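Local coordinates for protein glutamate receptor IIB,Glutamate receptor IIB (PDB 4WXJ) that binds glutamate in its ligand-binding domain and, in the whole receptor, probably opens a postsynaptic cation channel at the fly neuromuscular junction, at residues T12-V17 with D79-Q84; S23-P28 with G35-E40; V44-M49 with G251-L256. All coordinates share one frame; numbering follows the deposited sequence.

Contact 1 of 3, residues T12-V17 with D79-Q84; sequences TVATRV and DGIIRQ
Strand 10-15 is the middle strand of the three-stranded parallel sheet, and helix 80-86 packs against it. The helix lies in the crossover that leads from strand 57-62 to strand 92-93. Its axis over 80-84 runs nearly antiparallel to the strand at 12-15, at 153° and 7.9 Å.

Ala14 comes first. Its CB points at the helix and meets Ile81 CG2 at 4.0 Å. It also lies against the base of the Gln84 side chain, with 4.2 Å between the two CB atoms. Ile81 CG2 is anti to the backbone N, which leaves CG1 beside that N (chi1 -60°). The two branches therefore split over the strand. CG2 rests on Ala14, while CG1 carries CD1 on toward the next residue.

Thr15 offers only its backbone. Ile81 CD1 lies 3.8 Å from Thr15 CA. Thr15 CB points away from the helix, and OG1 bonds to Ile94 O.

Arg16 closes the patch. Its N is 4.1 Å from Ile81 CD1, and its CG also touches this methyl, more loosely. The guanidinium travels on, to Asn66 O through NE and to a cation-pi contact with Tyr68, a residue of the glutamate pocket.

The contact is thus van der Waals throughout: Ile81 on Ala14, on the backbone of Thr15 and Arg16, and loosely on Arg16 CG, with Gln84 CB beside Ala14. The polar groups of Thr15 and Arg16 are turned to other partners, those of Arg16 close to the ligand.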
# COMPACT_ATOMS: atom_id res chain seq x y z
N THR A 12 -3.59 -8.80 -18.44
CA THR A 12 -4.51 -7.89 -17.78
C THR A 12 -3.92 -7.50 -16.43
O THR A 12 -3.68 -8.35 -15.57
CB THR A 12 -5.90 -8.53 -17.59
OG1 THR A 12 -6.48 -8.81 -18.87
CG2 THR A 12 -6.83 -7.59 -16.82
N VAL A 13 -3.69 -6.20 -16.25
CA VAL A 13 -3.06 -5.69 -15.03
C VAL A 13 -4.10 -5.10 -14.09
O VAL A 13 -4.65 -4.02 -14.35
CB VAL A 13 -2.00 -4.61 -15.36
CG1 VAL A 13 -1.37 -4.08 -14.07
CG2 VAL A 13 -0.94 -5.17 -16.29
N ALA A 14 -4.37 -5.81 -13.00
CA ALA A 14 -5.30 -5.32 -11.99
C ALA A 14 -4.58 -4.35 -11.06
O ALA A 14 -3.48 -4.62 -10.59
CB ALA A 14 -5.88 -6.48 -11.20
N THR A 15 -5.22 -3.21 -10.80
CA THR A 15 -4.65 -2.21 -9.90
C THR A 15 -5.77 -1.48 -9.18
O THR A 15 -6.94 -1.86 -9.28
CB THR A 15 -3.77 -1.20 -10.66
OG1 THR A 15 -3.17 -0.28 -9.73
CG2 THR A 15 -4.58 -0.43 -11.69
N ARG A 16 -5.41 -0.44 -8.44
CA ARG A 16 -6.38 0.40 -7.75
C ARG A 16 -5.96 1.85 -7.86
O ARG A 16 -4.77 2.15 -8.00
CB ARG A 16 -6.51 -0.02 -6.28
CG ARG A 16 -5.27 0.24 -5.44
CD ARG A 16 -5.46 -0.22 -4.00
NE ARG A 16 -6.58 0.45 -3.35
CZ ARG A 16 -6.52 1.66 -2.79
NH1 ARG A 16 -5.39 2.35 -2.80
NH2 ARG A 16 -7.60 2.18 -2.23
N VAL A 17 -6.93 2.75 -7.79
CA VAL A 17 -6.65 4.18 -7.89
C VAL A 17 -6.12 4.71 -6.56
O VAL A 17 -6.79 4.63 -5.54
CB VAL A 17 -7.90 4.97 -8.31
CG1 VAL A 17 -7.63 6.47 -8.29
CG2 VAL A 17 -8.36 4.53 -9.69
N ASP A 79 -11.44 -9.87 -1.77
CA ASP A 79 -11.85 -8.74 -2.59
C ASP A 79 -10.64 -8.07 -3.24
O ASP A 79 -9.52 -8.58 -3.15
CB ASP A 79 -12.64 -7.73 -1.76
CG ASP A 79 -11.89 -7.27 -0.51
OD1 ASP A 79 -10.66 -7.45 -0.44
OD2 ASP A 79 -12.54 -6.71 0.40
N GLY A 80 -10.87 -6.94 -3.89
CA GLY A 80 -9.79 -6.13 -4.44
C GLY A 80 -8.95 -6.83 -5.49
O GLY A 80 -9.42 -7.72 -6.20
N ILE A 81 -7.69 -6.41 -5.58
CA ILE A 81 -6.76 -6.93 -6.57
C ILE A 81 -6.54 -8.43 -6.40
O ILE A 81 -6.45 -9.16 -7.38
CB ILE A 81 -5.40 -6.20 -6.50
CG1 ILE A 81 -5.59 -4.71 -6.76
CG2 ILE A 81 -4.42 -6.81 -7.50
CD1 ILE A 81 -4.35 -3.87 -6.54
N ILE A 82 -6.44 -8.87 -5.15
CA ILE A 82 -6.19 -10.28 -4.86
C ILE A 82 -7.31 -11.15 -5.42
O ILE A 82 -7.04 -12.23 -5.95
CB ILE A 82 -6.07 -10.52 -3.34
CG1 ILE A 82 -4.94 -9.67 -2.74
CG2 ILE A 82 -5.83 -12.00 -3.04
CD1 ILE A 82 -3.56 -9.98 -3.30
N ARG A 83 -8.55 -10.69 -5.32
CA ARG A 83 -9.69 -11.45 -5.82
C ARG A 83 -9.62 -11.65 -7.33
O ARG A 83 -9.87 -12.75 -7.83
CB ARG A 83 -11.00 -10.75 -5.45
CG ARG A 83 -12.26 -11.46 -5.95
CD ARG A 83 -12.36 -12.88 -5.42
NE ARG A 83 -13.57 -13.57 -5.88
CZ ARG A 83 -14.77 -13.45 -5.31
NH1 ARG A 83 -14.95 -12.68 -4.25
NH2 ARG A 83 -15.80 -14.12 -5.81
N GLN A 84 -9.26 -10.59 -8.06
CA GLN A 84 -9.17 -10.66 -9.51
C GLN A 84 -8.12 -11.67 -9.97
O GLN A 84 -8.25 -12.27 -11.03
CB GLN A 84 -8.86 -9.28 -10.10
CG GLN A 84 -9.91 -8.24 -9.81
CD GLN A 84 -11.28 -8.65 -10.31
OE1 GLN A 84 -11.45 -8.98 -11.48
NE2 GLN A 84 -12.26 -8.63 -9.42

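Contact 2 of 3, residues S23-P28 with G35-E40; sequences SWREEP and GNERFE
Arg38 O is held by two good bonds. Arg25 N donates to it at 2.8 Å and nearly straight (166°), in the carbonyl plane. Water 3 donates to it as well, and also to Arg25 O. These bonds extend a small beta hairpin, in which strand 23-24 pairs antiparallel with strand 39-40.

Ser23 and Glu40 form the hydrogen-bonded pair. Ser23 N reaches Glu40 O at 3.0 Å, and Glu40 N returns to Ser23 O. Ser23 OG sits in the crowded position between N and the carbonyl carbon (chi1 61°). It accepts from water 1 and donates to water 2. Water 2 passes on to Trp24 O and Glu40 OE2.

Trp24 and Phe39 are the non-hydrogen-bonded pair. Both rings point the same way, and the edge of Phe39 meets the face of the Trp24 six-membered ring in a T-shaped stack, planes 63° apart. Phe39 CE1 is the touching atom, 3.6 Å from Trp24 CZ3. Arg38 CB lies over the centre of one face of the Phe39 ring.

Arg25 lays its CG on the Glu40 side chain, 3.6 Å from Glu40 CB. A bend at chi3 then brings NH1 to Glu37 O, a weak bond. The carboxylates of Glu37 and Glu40 lie near the guanidinium, but beyond salt-bridge range. Arg25 NE donates to water 4, which in turn gives a weak bond to Glu40 OE1. Beyond the hairpin, Phe39 packs on Phe60 and Val44.

Arg38 NE donates to a lone pair of Gly35 O at 2.7 Å, with the oxygen in the guanidinium plane.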
# COMPACT_ATOMS: atom_id res chain seq x y z
N SER A 23 -3.20 6.53 -11.03
CA SER A 23 -4.29 7.50 -11.00
C SER A 23 -4.67 7.96 -12.40
O SER A 23 -3.94 7.73 -13.37
CB SER A 23 -3.91 8.71 -10.15
OG SER A 23 -2.78 9.38 -10.68
N TRP A 24 -5.83 8.60 -12.50
CA TRP A 24 -6.33 9.09 -13.78
C TRP A 24 -5.61 10.36 -14.19
O TRP A 24 -5.56 11.33 -13.44
CB TRP A 24 -7.84 9.34 -13.70
CG TRP A 24 -8.63 8.09 -13.49
CD1 TRP A 24 -8.93 7.50 -12.29
CD2 TRP A 24 -9.23 7.27 -14.50
NE1 TRP A 24 -9.68 6.37 -12.50
CE2 TRP A 24 -9.88 6.21 -13.85
CE3 TRP A 24 -9.28 7.34 -15.89
CZ2 TRP A 24 -10.57 5.22 -14.54
CZ3 TRP A 24 -9.97 6.36 -16.58
CH2 TRP A 24 -10.60 5.31 -15.91
N ARG A 25 -5.03 10.34 -15.39
CA ARG A 25 -4.37 11.52 -15.92
C ARG A 25 -5.37 12.64 -16.17
O ARG A 25 -6.49 12.40 -16.63
CB ARG A 25 -3.64 11.19 -17.23
CG ARG A 25 -2.33 10.46 -17.04
CD ARG A 25 -1.68 10.15 -18.38
NE ARG A 25 -1.30 11.36 -19.10
CZ ARG A 25 -0.92 11.39 -20.37
NH1 ARG A 25 -0.86 10.27 -21.08
NH2 ARG A 25 -0.59 12.54 -20.94
N GLU A 26 -4.96 13.86 -15.84
CA GLU A 26 -5.72 15.05 -16.19
C GLU A 26 -5.76 15.18 -17.71
O GLU A 26 -4.72 15.16 -18.37
CB GLU A 26 -5.09 16.28 -15.54
CG GLU A 26 -5.46 17.63 -16.16
CD GLU A 26 -4.49 18.73 -15.74
OE1 GLU A 26 -4.02 19.48 -16.63
OE2 GLU A 26 -4.21 18.85 -14.53
N GLU A 27 -6.96 15.33 -18.26
CA GLU A 27 -7.13 15.49 -19.70
C GLU A 27 -7.56 16.92 -20.03
O GLU A 27 -8.47 17.45 -19.39
CB GLU A 27 -8.16 14.48 -20.24
CG GLU A 27 -9.47 14.42 -19.46
CD GLU A 27 -10.40 13.34 -19.98
OE1 GLU A 27 -10.08 12.73 -21.03
OE2 GLU A 27 -11.45 13.10 -19.35
N PRO A 28 -6.89 17.56 -21.01
CA PRO A 28 -7.25 18.94 -21.38
C PRO A 28 -8.72 19.08 -21.80
O PRO A 28 -9.13 18.45 -22.77
CB PRO A 28 -6.32 19.24 -22.56
CG PRO A 28 -5.16 18.35 -22.37
CD PRO A 28 -5.71 17.09 -21.75
N GLY A 35 -7.22 3.71 -23.35
CA GLY A 35 -6.41 2.58 -22.93
C GLY A 35 -5.47 2.92 -21.79
O GLY A 35 -5.82 3.68 -20.89
N ASN A 36 -4.27 2.34 -21.83
CA ASN A 36 -3.28 2.54 -20.78
C ASN A 36 -2.84 4.00 -20.67
O ASN A 36 -2.29 4.41 -19.64
CB ASN A 36 -2.06 1.65 -21.03
CG ASN A 36 -2.40 0.17 -20.95
OD1 ASN A 36 -3.31 -0.23 -20.24
ND2 ASN A 36 -1.65 -0.64 -21.69
N GLU A 37 -3.07 4.77 -21.72
CA GLU A 37 -2.66 6.17 -21.76
C GLU A 37 -3.53 7.04 -20.84
O GLU A 37 -3.20 8.20 -20.59
CB GLU A 37 -2.72 6.69 -23.20
CG GLU A 37 -2.25 8.13 -23.38
CD GLU A 37 -2.01 8.51 -24.83
OE1 GLU A 37 -2.16 7.64 -25.72
OE2 GLU A 37 -1.68 9.69 -25.09
N ARG A 38 -4.61 6.47 -20.32
CA ARG A 38 -5.48 7.20 -19.38
C ARG A 38 -4.83 7.40 -18.01
O ARG A 38 -5.28 8.24 -17.22
CB ARG A 38 -6.80 6.45 -19.19
CG ARG A 38 -7.72 6.49 -20.39
CD ARG A 38 -8.88 5.52 -20.19
NE ARG A 38 -8.43 4.13 -20.17
CZ ARG A 38 -9.20 3.10 -19.85
NH1 ARG A 38 -10.47 3.28 -19.51
NH2 ARG A 38 -8.69 1.87 -19.86
N PHE A 39 -3.79 6.63 -17.73
CA PHE A 39 -3.26 6.51 -16.37
C PHE A 39 -1.81 6.93 -16.23
O PHE A 39 -1.07 6.99 -17.22
CB PHE A 39 -3.41 5.07 -15.89
CG PHE A 39 -4.76 4.48 -16.15
CD1 PHE A 39 -5.87 4.95 -15.47
CD2 PHE A 39 -4.92 3.44 -17.06
CE1 PHE A 39 -7.12 4.40 -15.70
CE2 PHE A 39 -6.17 2.90 -17.29
CZ PHE A 39 -7.27 3.38 -16.61
N GLU A 40 -1.41 7.22 -15.00
CA GLU A 40 -0.04 7.59 -14.68
C GLU A 40 0.29 7.19 -13.25
O GLU A 40 -0.61 6.90 -12.45
CB GLU A 40 0.17 9.10 -14.86
CG GLU A 40 -0.62 9.96 -13.89
CD GLU A 40 -0.41 11.44 -14.13
OE1 GLU A 40 0.39 11.80 -15.01
OE2 GLU A 40 -1.06 12.25 -13.43
O HOH W 1 -0.49 8.53 -9.65
O HOH W 2 -3.32 11.51 -12.04
O HOH W 3 -7.22 10.09 -17.86
O HOH W 4 -0.75 13.60 -17.56

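Contact 3 of 3, residues V44-M49 with G251-L256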
# COMPACT_ATOMS: atom_id res chain seq x y z
N VAL A 44 2.48 2.56 -13.05
CA VAL A 44 2.33 2.65 -14.50
C VAL A 44 3.70 2.61 -15.16
O VAL A 44 3.92 1.84 -16.09
CB VAL A 44 1.58 3.93 -14.91
CG1 VAL A 44 1.50 4.04 -16.44
CG2 VAL A 44 0.18 3.94 -14.31
N ASP A 45 4.62 3.45 -14.69
CA ASP A 45 5.98 3.47 -15.20
C ASP A 45 6.66 2.10 -15.07
O ASP A 45 7.35 1.66 -15.98
CB ASP A 45 6.82 4.52 -14.48
CG ASP A 45 6.42 5.94 -14.83
OD1 ASP A 45 5.64 6.13 -15.79
OD2 ASP A 45 6.90 6.87 -14.15
N LEU A 46 6.45 1.44 -13.93
CA LEU A 46 7.15 0.18 -13.66
C LEU A 46 6.66 -0.94 -14.57
O LEU A 46 7.44 -1.80 -14.97
CB LEU A 46 6.98 -0.21 -12.19
CG LEU A 46 7.65 -1.52 -11.76
CD1 LEU A 46 9.14 -1.52 -12.09
CD2 LEU A 46 7.44 -1.78 -10.28
N ILE A 47 5.37 -0.94 -14.90
CA ILE A 47 4.82 -1.94 -15.80
C ILE A 47 5.31 -1.69 -17.23
O ILE A 47 5.62 -2.63 -17.95
CB ILE A 47 3.27 -1.95 -15.78
CG1 ILE A 47 2.75 -2.43 -14.42
CG2 ILE A 47 2.71 -2.83 -16.90
CD1 ILE A 47 3.06 -3.88 -14.09
N TYR A 48 5.39 -0.42 -17.62
CA TYR A 48 5.95 -0.05 -18.91
C TYR A 48 7.40 -0.50 -19.02
O TYR A 48 7.82 -1.06 -20.03
CB TYR A 48 5.87 1.46 -19.14
CG TYR A 48 4.60 1.92 -19.83
CD1 TYR A 48 4.42 1.73 -21.19
CD2 TYR A 48 3.58 2.54 -19.12
CE1 TYR A 48 3.27 2.15 -21.83
CE2 TYR A 48 2.42 2.96 -19.75
CZ TYR A 48 2.27 2.76 -21.10
OH TYR A 48 1.12 3.18 -21.73
N MET A 49 8.17 -0.24 -17.96
CA MET A 49 9.58 -0.63 -17.92
C MET A 49 9.73 -2.15 -17.98
O MET A 49 10.61 -2.66 -18.67
CB MET A 49 10.25 -0.08 -16.66
CG MET A 49 10.36 1.44 -16.63
SD MET A 49 10.54 2.11 -14.97
CE MET A 49 12.19 1.56 -14.54
N GLY A 251 19.86 0.67 -11.25
CA GLY A 251 19.61 1.91 -10.53
C GLY A 251 18.35 2.61 -10.99
O GLY A 251 18.08 3.75 -10.60
N GLU A 252 17.55 1.93 -11.80
CA GLU A 252 16.34 2.52 -12.37
C GLU A 252 15.19 2.62 -11.35
O GLU A 252 14.39 3.56 -11.41
CB GLU A 252 15.88 1.73 -13.59
CG GLU A 252 16.84 1.81 -14.77
CD GLU A 252 16.96 3.22 -15.32
OE1 GLU A 252 15.99 3.99 -15.21
OE2 GLU A 252 18.03 3.55 -15.87
N LEU A 253 15.10 1.67 -10.43
CA LEU A 253 14.06 1.71 -9.41
C LEU A 253 14.35 2.83 -8.41
O LEU A 253 13.44 3.43 -7.85
CB LEU A 253 13.93 0.37 -8.70
CG LEU A 253 13.54 -0.83 -9.57
CD1 LEU A 253 13.27 -2.04 -8.69
CD2 LEU A 253 12.33 -0.53 -10.45
N PHE A 254 15.64 3.10 -8.19
CA PHE A 254 16.05 4.22 -7.36
C PHE A 254 15.58 5.54 -7.97
O PHE A 254 15.00 6.38 -7.29
CB PHE A 254 17.58 4.23 -7.20
CG PHE A 254 18.11 5.39 -6.41
CD1 PHE A 254 17.97 5.42 -5.03
CD2 PHE A 254 18.76 6.44 -7.03
CE1 PHE A 254 18.46 6.48 -4.29
CE2 PHE A 254 19.25 7.50 -6.30
CZ PHE A 254 19.10 7.52 -4.93
N LYS A 255 15.83 5.71 -9.27
CA LYS A 255 15.37 6.89 -9.99
C LYS A 255 13.85 6.99 -9.98
O LYS A 255 13.29 8.06 -9.74
CB LYS A 255 15.87 6.86 -11.44
CG LYS A 255 17.36 7.17 -11.61
CD LYS A 255 17.85 6.79 -13.00
CE LYS A 255 17.20 7.62 -14.11
NZ LYS A 255 16.88 6.79 -15.31
N LEU A 256 13.19 5.86 -10.24
CA LEU A 256 11.74 5.82 -10.32
C LEU A 256 11.10 6.19 -8.98
O LEU A 256 10.07 6.86 -8.95
CB LEU A 256 11.27 4.43 -10.75
CG LEU A 256 9.76 4.26 -10.93
CD1 LEU A 256 9.23 5.17 -12.03
CD2 LEU A 256 9.42 2.81 -11.24
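The ligand-binding domain has the bilobed, clamshell fold of the periplasmic binding proteins. Two helices of its first lobe, 42-54 and 252-261, lie nearly antiparallel here. Over 44-49 and 252-256 their axes cross at 155° and come no nearer than 11.4 Å. That spacing is wide, so long side chains make the contact and the backbones stay apart.

The apolar contacts centre on Leu256, which points at the other helix. Its CG is anti to the backbone N (chi1 -177°), and its two methyls part to different neighbours. CD1 presses on Asp45 CB at 3.5 Å. CD2 meets Leu46 CB at 4.0 Å. The same CD2 also meets Met49 SD, at 4.0 Å, where the two side chains reach toward each other tip to tip. One turn earlier, Leu253 CD2 touches Leu46 CD1 at 3.7 Å, the chains crossing obliquely. Met49 then bends at chi3, and its CE lands on Glu252 CB, 3.8 Å away. Leu247 of helix 237-250 packs on Leu46, Met49 and Leu253, so a third helix joins this cluster.

The polar contacts run beside the apolar ones. Asp45 OD2 bonds to Trp260 NE1 and forms a salt bridge with Lys259 NZ. Both partners lie further along helix 252-261, so the aspartate ties the two helices together while its CB serves the leucine.

The backbone feature is Gly251. Its positive phi (96°) ends helix 237-250 in a Schellman motif, and the same residue is the N-cap of helix 252-261. Within the new helix, Lys255 is bridged to Glu252: Lys255 NZ donates at 2.9 Å to the syn lone pair of Glu252 OE1.

How the contacts relate
The three contacts lie in one lobe of the ligand-binding domain, 18 to 20 Å apart between centres. Contact 2 is nested inside the chain loop that contact 1 closes, because 23-28 and 35-40 both lie between 12-17 and 79-84 in sequence. Val17 packs on Trp24 where the two meet. Contact 3 follows contact 2, since helix 42-54 comes directly after strand 39-40. There Asn36 touches Tyr48, and Phe39 touches Val44. Contacts 1 and 3 cross along the chain, and the C-terminal helix of contact 3 returns to the lobe begun by the N-terminal strand. Contact 1 is nearest the bound glutamate; contacts 2 and 3 lie farther from it in the same lobe.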